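Putative DNA-binding protein (Salmonella choleraesuis, PDB 2HX0) probably binds DNA and holds a magnesium ion at a site built from three histidines. Local coordinates at residues 21-26 with 118-123; 42-47 with 122-127. The protein carries 2 engineered substitutions. One frame throughout, in Å; residues are numbered along the deposited sequence.

Interaction 1 (21-26 with 118-123); sequences YALRLL and LELVIG. Unlike the reference sequence in segment 21-26: Leu23 (reference Phe).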
loop_
_atom_site.group_PDB
_atom_site.type_symbol
_atom_site.label_atom_id
_atom_site.label_comp_id
_atom_site.label_asym_id
_atom_site.label_seq_id
_atom_site.Cartn_x
_atom_site.Cartn_y
_atom_site.Cartn_z
ATOM N N TYR A 21 14.154 4.384 -2.639
ATOM C CA TYR A 21 14.453 5.793 -2.447
ATOM C C TYR A 21 13.460 6.378 -1.461
ATOM O O TYR A 21 12.266 6.107 -1.541
ATOM C CB TYR A 21 14.329 6.559 -3.762
ATOM C CG TYR A 21 15.313 6.153 -4.831
ATOM C CD1 TYR A 21 15.063 5.067 -5.659
ATOM C CD2 TYR A 21 16.491 6.870 -5.022
ATOM C CE1 TYR A 21 15.963 4.704 -6.662
ATOM C CE2 TYR A 21 17.398 6.517 -6.019
ATOM C CZ TYR A 21 17.126 5.436 -6.834
ATOM O OH TYR A 21 18.021 5.101 -7.823
ATOM N N ALA A 22 13.954 7.182 -0.531
ATOM C CA ALA A 22 13.071 7.813 0.435
ATOM C C ALA A 22 13.114 9.313 0.200
ATOM O O ALA A 22 14.186 9.889 0.039
ATOM C CB ALA A 22 13.522 7.492 1.863
ATOM N N LEU A 23 11.954 9.949 0.155
ATOM C CA LEU A 23 11.941 11.388 -0.047
ATOM C C LEU A 23 10.744 12.040 0.602
ATOM O O LEU A 23 9.751 11.385 0.908
ATOM C CB LEU A 23 11.967 11.729 -1.537
ATOM C CG LEU A 23 10.837 11.202 -2.421
ATOM C CD1 LEU A 23 10.639 12.137 -3.612
ATOM C CD2 LEU A 23 11.163 9.789 -2.887
ATOM N N ARG A 24 10.857 13.342 0.828
ATOM C CA ARG A 24 9.778 14.090 1.439
ATOM C C ARG A 24 9.493 15.321 0.600
ATOM O O ARG A 24 10.403 16.099 0.313
ATOM C CB ARG A 24 10.164 14.532 2.847
ATOM C CG ARG A 24 9.062 15.305 3.536
ATOM C CD ARG A 24 9.571 16.595 4.137
ATOM N NE ARG A 24 8.460 17.485 4.464
ATOM C CZ ARG A 24 8.601 18.720 4.931
ATOM N NH1 ARG A 24 9.813 19.223 5.133
ATOM N NH2 ARG A 24 7.529 19.456 5.190
ATOM N N LEU A 25 8.236 15.496 0.204
ATOM C CA LEU A 25 7.858 16.661 -0.587
ATOM C C LEU A 25 7.443 17.784 0.355
ATOM O O LEU A 25 6.987 17.534 1.474
ATOM C CB LEU A 25 6.722 16.315 -1.546
ATOM C CG LEU A 25 7.023 15.169 -2.525
ATOM C CD1 LEU A 25 5.894 15.085 -3.539
ATOM C CD2 LEU A 25 8.357 15.399 -3.241
ATOM N N LEU A 26 7.597 19.016 -0.115
ATOM C CA LEU A 26 7.303 20.201 0.684
ATOM C C LEU A 26 5.943 20.849 0.439
ATOM O O LEU A 26 5.320 20.644 -0.599
ATOM C CB LEU A 26 8.388 21.253 0.443
ATOM C CG LEU A 26 9.845 20.818 0.619
ATOM C CD1 LEU A 26 10.760 22.004 0.338
ATOM C CD2 LEU A 26 10.063 20.295 2.024
ATOM N N LEU A 118 4.605 15.145 2.228
ATOM C CA LEU A 118 4.269 13.921 1.509
ATOM C C LEU A 118 5.528 13.076 1.616
ATOM O O LEU A 118 6.564 13.414 1.048
ATOM C CB LEU A 118 3.909 14.159 0.042
ATOM C CG LEU A 118 3.266 12.878 -0.516
ATOM C CD1 LEU A 118 1.884 12.693 0.114
ATOM C CD2 LEU A 118 3.149 12.945 -2.029
ATOM N N GLU A 119 5.442 11.992 2.382
ATOM C CA GLU A 119 6.572 11.095 2.590
ATOM C C GLU A 119 6.411 9.917 1.654
ATOM O O GLU A 119 5.358 9.292 1.618
ATOM C CB GLU A 119 6.590 10.623 4.041
ATOM C CG GLU A 119 6.894 11.743 5.033
ATOM C CD GLU A 119 6.684 11.330 6.478
ATOM O OE1 GLU A 119 6.952 10.156 6.813
ATOM O OE2 GLU A 119 6.265 12.186 7.287
ATOM N N LEU A 120 7.465 9.613 0.906
ATOM C CA LEU A 120 7.406 8.534 -0.063
ATOM C C LEU A 120 8.586 7.587 -0.037
ATOM O O LEU A 120 9.720 7.996 0.194
ATOM C CB LEU A 120 7.342 9.116 -1.479
ATOM C CG LEU A 120 6.147 9.940 -1.948
ATOM C CD1 LEU A 120 6.626 11.041 -2.879
ATOM C CD2 LEU A 120 5.154 9.028 -2.654
ATOM N N VAL A 121 8.303 6.310 -0.267
ATOM C CA VAL A 121 9.353 5.315 -0.407
ATOM C C VAL A 121 9.063 4.765 -1.798
ATOM O O VAL A 121 7.997 4.191 -2.040
ATOM C CB VAL A 121 9.271 4.184 0.622
ATOM C CG1 VAL A 121 10.328 3.126 0.293
ATOM C CG2 VAL A 121 9.525 4.733 2.003
ATOM N N ILE A 122 9.990 4.987 -2.720
ATOM C CA ILE A 122 9.818 4.535 -4.090
ATOM C C ILE A 122 10.765 3.391 -4.416
ATOM O O ILE A 122 11.957 3.470 -4.143
ATOM C CB ILE A 122 10.071 5.699 -5.072
ATOM C CG1 ILE A 122 9.037 6.807 -4.826
ATOM C CG2 ILE A 122 10.017 5.193 -6.512
ATOM C CD1 ILE A 122 9.144 7.541 -3.532
ATOM N N GLY A 123 10.220 2.322 -4.987
ATOM C CA GLY A 123 11.048 1.190 -5.360
ATOM C C GLY A 123 11.363 1.236 -6.843
ATOM O O GLY A 123 10.539 1.680 -7.639
#
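Tyr21 and Ile122 open an antiparallel pairing between strand 15-25 and strand 113-124, the first two neighbours in the main antiparallel sheet of this PCC-domain protein. Three residue pairs are hydrogen-bonded, Tyr21 with Ile122, Leu23 with Leu120 and Leu25 with Leu118, while Ala22 with Val121 and Arg24 with Glu119 form the non-hydrogen-bonded pairs between them. The bond from Leu120 N to Leu23 O is 2.9 Å long and nearly straight at the hydrogen (167°). At the far end the pairing slackens: Leu25 N still reaches Leu118 O at 2.8 Å, but the return bond from Leu118 N to Leu25 O is weak at 3.5 Å. In the non-hydrogen-bonded pairs CA-H...O contacts help to close the gap, as from Val121 CA to Tyr21 O at 3.2 Å.

On the apolar face, helix 31-42 covers Tyr21, Leu23, Leu25 and Leu120, while Leu118 meets Cys52 and Val78 of neighbouring strands. Leu25 and Leu118 run alongside each other in the same direction, with Leu25 CD1 3.8 Å from Leu118 CD2. Leu23, which differs here from the reference Phe, has CG between the backbone N and the carbonyl carbon (chi1 59°), and its CD2 comes 4.1 Å from Leu120 CB.

On the face of Ala22, Arg24, Glu119 and Val121, Glu119 turns to the second subunit: its OE1 is hydrogen-bonded to Thr84 OG1 and its OE2 to His91 ND1, with a salt bridge to Arg132, all of that chain. His91 is a magnesium ligand, so Glu119 sits in the second shell. Arg24 bonds within its own chain, to Thr116 and Thr117. On the leucine face the Tyr21 ring meets Phe38 nearly perpendicularly, while its hydroxyl bonds to Arg19 and its edge faces Ile122 O in plane, with CD1 3.8 Å from that oxygen.

Interaction 2 (42-47 with 122-127); sequences NQLRAA and IGELPA. Engineered in segment 42-47: Arg45 (natural residue His).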
loop_
_atom_site.group_PDB
_atom_site.type_symbol
_atom_site.label_atom_id
_atom_site.label_comp_id
_atom_site.label_asym_id
_atom_site.label_seq_id
_atom_site.Cartn_x
_atom_site.Cartn_y
_atom_site.Cartn_z
ATOM N N ASN A 42 16.824 10.484 -11.283
ATOM C CA ASN A 42 17.443 9.186 -11.064
ATOM C C ASN A 42 17.297 8.218 -12.232
ATOM O O ASN A 42 17.691 7.055 -12.128
ATOM C CB ASN A 42 16.869 8.560 -9.792
ATOM C CG ASN A 42 17.152 9.394 -8.563
ATOM O OD1 ASN A 42 16.291 10.129 -8.078
ATOM N ND2 ASN A 42 18.373 9.300 -8.063
ATOM N N GLN A 43 16.755 8.709 -13.341
ATOM C CA GLN A 43 16.555 7.901 -14.538
ATOM C C GLN A 43 15.922 6.553 -14.209
ATOM O O GLN A 43 16.397 5.504 -14.642
ATOM C CB GLN A 43 17.888 7.694 -15.262
ATOM C CG GLN A 43 18.453 8.973 -15.867
ATOM C CD GLN A 43 17.602 9.495 -17.008
ATOM O OE1 GLN A 43 17.513 8.870 -18.066
ATOM N NE2 GLN A 43 16.959 10.636 -16.795
ATOM N N LEU A 44 14.844 6.588 -13.436
ATOM C CA LEU A 44 14.146 5.365 -13.055
ATOM C C LEU A 44 13.389 4.802 -14.258
ATOM O O LEU A 44 12.654 5.525 -14.933
ATOM C CB LEU A 44 13.182 5.657 -11.902
ATOM C CG LEU A 44 13.829 6.284 -10.660
ATOM C CD1 LEU A 44 12.784 6.427 -9.555
ATOM C CD2 LEU A 44 15.000 5.427 -10.190
ATOM N N ARG A 45 13.562 3.506 -14.512
ATOM C CA ARG A 45 12.918 2.857 -15.651
ATOM C C ARG A 45 11.826 1.850 -15.297
ATOM O O ARG A 45 11.095 1.404 -16.175
ATOM C CB ARG A 45 13.961 2.141 -16.521
ATOM C CG ARG A 45 15.106 3.013 -17.027
ATOM C CD ARG A 45 14.612 4.184 -17.854
ATOM N NE ARG A 45 13.881 3.770 -19.049
ATOM C CZ ARG A 45 14.433 3.182 -20.107
ATOM N NH1 ARG A 45 13.675 2.845 -21.143
ATOM N NH2 ARG A 45 15.736 2.933 -20.133
ATOM N N ALA A 46 11.713 1.485 -14.025
ATOM C CA ALA A 46 10.696 0.519 -13.605
ATOM C C ALA A 46 10.444 0.691 -12.114
ATOM O O ALA A 46 10.896 -0.111 -11.300
ATOM C CB ALA A 46 11.173 -0.893 -13.894
ATOM N N ALA A 47 9.696 1.730 -11.765
ATOM C CA ALA A 47 9.446 2.031 -10.368
ATOM C C ALA A 47 7.993 1.895 -9.947
ATOM O O ALA A 47 7.098 1.778 -10.780
ATOM C CB ALA A 47 9.949 3.451 -10.060
ATOM N N ILE A 122 9.990 4.987 -2.720
ATOM C CA ILE A 122 9.818 4.535 -4.090
ATOM C C ILE A 122 10.765 3.391 -4.416
ATOM O O ILE A 122 11.957 3.470 -4.143
ATOM C CB ILE A 122 10.071 5.699 -5.072
ATOM C CG1 ILE A 122 9.037 6.807 -4.826
ATOM C CG2 ILE A 122 10.017 5.193 -6.512
ATOM C CD1 ILE A 122 9.144 7.541 -3.532
ATOM N N GLY A 123 10.220 2.322 -4.987
ATOM C CA GLY A 123 11.048 1.190 -5.360
ATOM C C GLY A 123 11.363 1.236 -6.843
ATOM O O GLY A 123 10.539 1.680 -7.639
ATOM N N GLU A 124 12.568 0.806 -7.205
ATOM C CA GLU A 124 13.012 0.753 -8.600
ATOM C C GLU A 124 13.500 -0.676 -8.831
ATOM O O GLU A 124 14.194 -1.243 -7.987
ATOM C CB GLU A 124 14.157 1.744 -8.847
ATOM C CG GLU A 124 14.985 1.469 -10.117
ATOM C CD GLU A 124 14.292 1.872 -11.416
ATOM O OE1 GLU A 124 13.057 2.044 -11.422
ATOM O OE2 GLU A 124 14.990 2.009 -12.443
ATOM N N LEU A 125 13.126 -1.257 -9.967
ATOM C CA LEU A 125 13.521 -2.629 -10.300
ATOM C C LEU A 125 14.594 -2.558 -11.388
ATOM O O LEU A 125 14.283 -2.525 -12.577
ATOM C CB LEU A 125 12.291 -3.396 -10.794
ATOM C CG LEU A 125 11.134 -3.384 -9.789
ATOM C CD1 LEU A 125 9.830 -3.774 -10.472
ATOM C CD2 LEU A 125 11.459 -4.320 -8.638
ATOM N N PRO A 126 15.880 -2.559 -10.987
ATOM C CA PRO A 126 17.008 -2.473 -11.920
ATOM C C PRO A 126 17.103 -3.490 -13.053
ATOM O O PRO A 126 17.731 -3.208 -14.071
ATOM C CB PRO A 126 18.229 -2.526 -10.997
ATOM C CG PRO A 126 17.708 -1.992 -9.689
ATOM C CD PRO A 126 16.369 -2.685 -9.603
ATOM N N ALA A 127 16.495 -4.660 -12.895
ATOM C CA ALA A 127 16.569 -5.674 -13.943
ATOM C C ALA A 127 15.446 -5.567 -14.969
ATOM O O ALA A 127 15.424 -6.309 -15.957
ATOM C CB ALA A 127 16.572 -7.072 -13.318
#
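Ala47 and Glu124 form an antiparallel non-hydrogen-bonded pair with their CA atoms 4.2 Å apart. Beside it Leu125 N donates to Ala46 O at 2.8 Å. Ala47 CA also lies 3.0 Å from Gly123 O, a close CA-H...O contact.

The carboxylate of Glu124 meets the loop and accepts two consecutive backbone N-H groups, one on each oxygen. N of Arg45, an engineered residue, meets OE2 of Glu124 at 2.9 Å with an angle of 167° at the hydrogen, and Ala46 N meets OE1 of Glu124 at 3.0 Å, both on the syn side but somewhat out of the carboxylate plane. CG of Glu124 stands anti to its backbone N (chi1 162°), and a bend at chi2 (76°) then places CD. Arg148 adds a salt bridge to OE2, so this buried acid has a charged partner as well as the two amides, which would probably favour its ionised form.

Leu44 crosses the glutamate obliquely, its CD2 3.8 Å from Glu124 CD, so the carboxylate lies against an aliphatic branch. Ala47 CB, at the start of strand 47-56, touches Ile122 CG2 at 4.0 Å; in the adjoining loops Ala46 CB packs on Leu125 CB.

Helix 31-42 closes in a Schellman motif, with Gln43, the first residue beyond it, at positive phi; the loop that follows, clasped by the Glu124 carboxylate, delivers the chain into strand 47-56, a helix-to-strand connection joined to the end of strand 113-124 in the antiparallel sheet.

Both contacts are largely buried and use strand 113-124, sharing Ile122 and Gly123, yet they pair it with different partners. Interaction 1 joins it to strand 15-25 by regular backbone bonding, with leucines beneath the helix and Glu119 turned to another subunit. Interaction 2, about 14 Å away between centres, lies where the strand ends against the loop entering strand 47-56; there a glutamate carboxylate accepts two of the three hydrogen bonds. In the sheet 113-124 is flanked by 15-25 and 47-56. The two contacts meet at Tyr21, whose ring packs on Leu44 and Glu124: Tyr21 CE1 is 3.7 Å from Leu44 CD2.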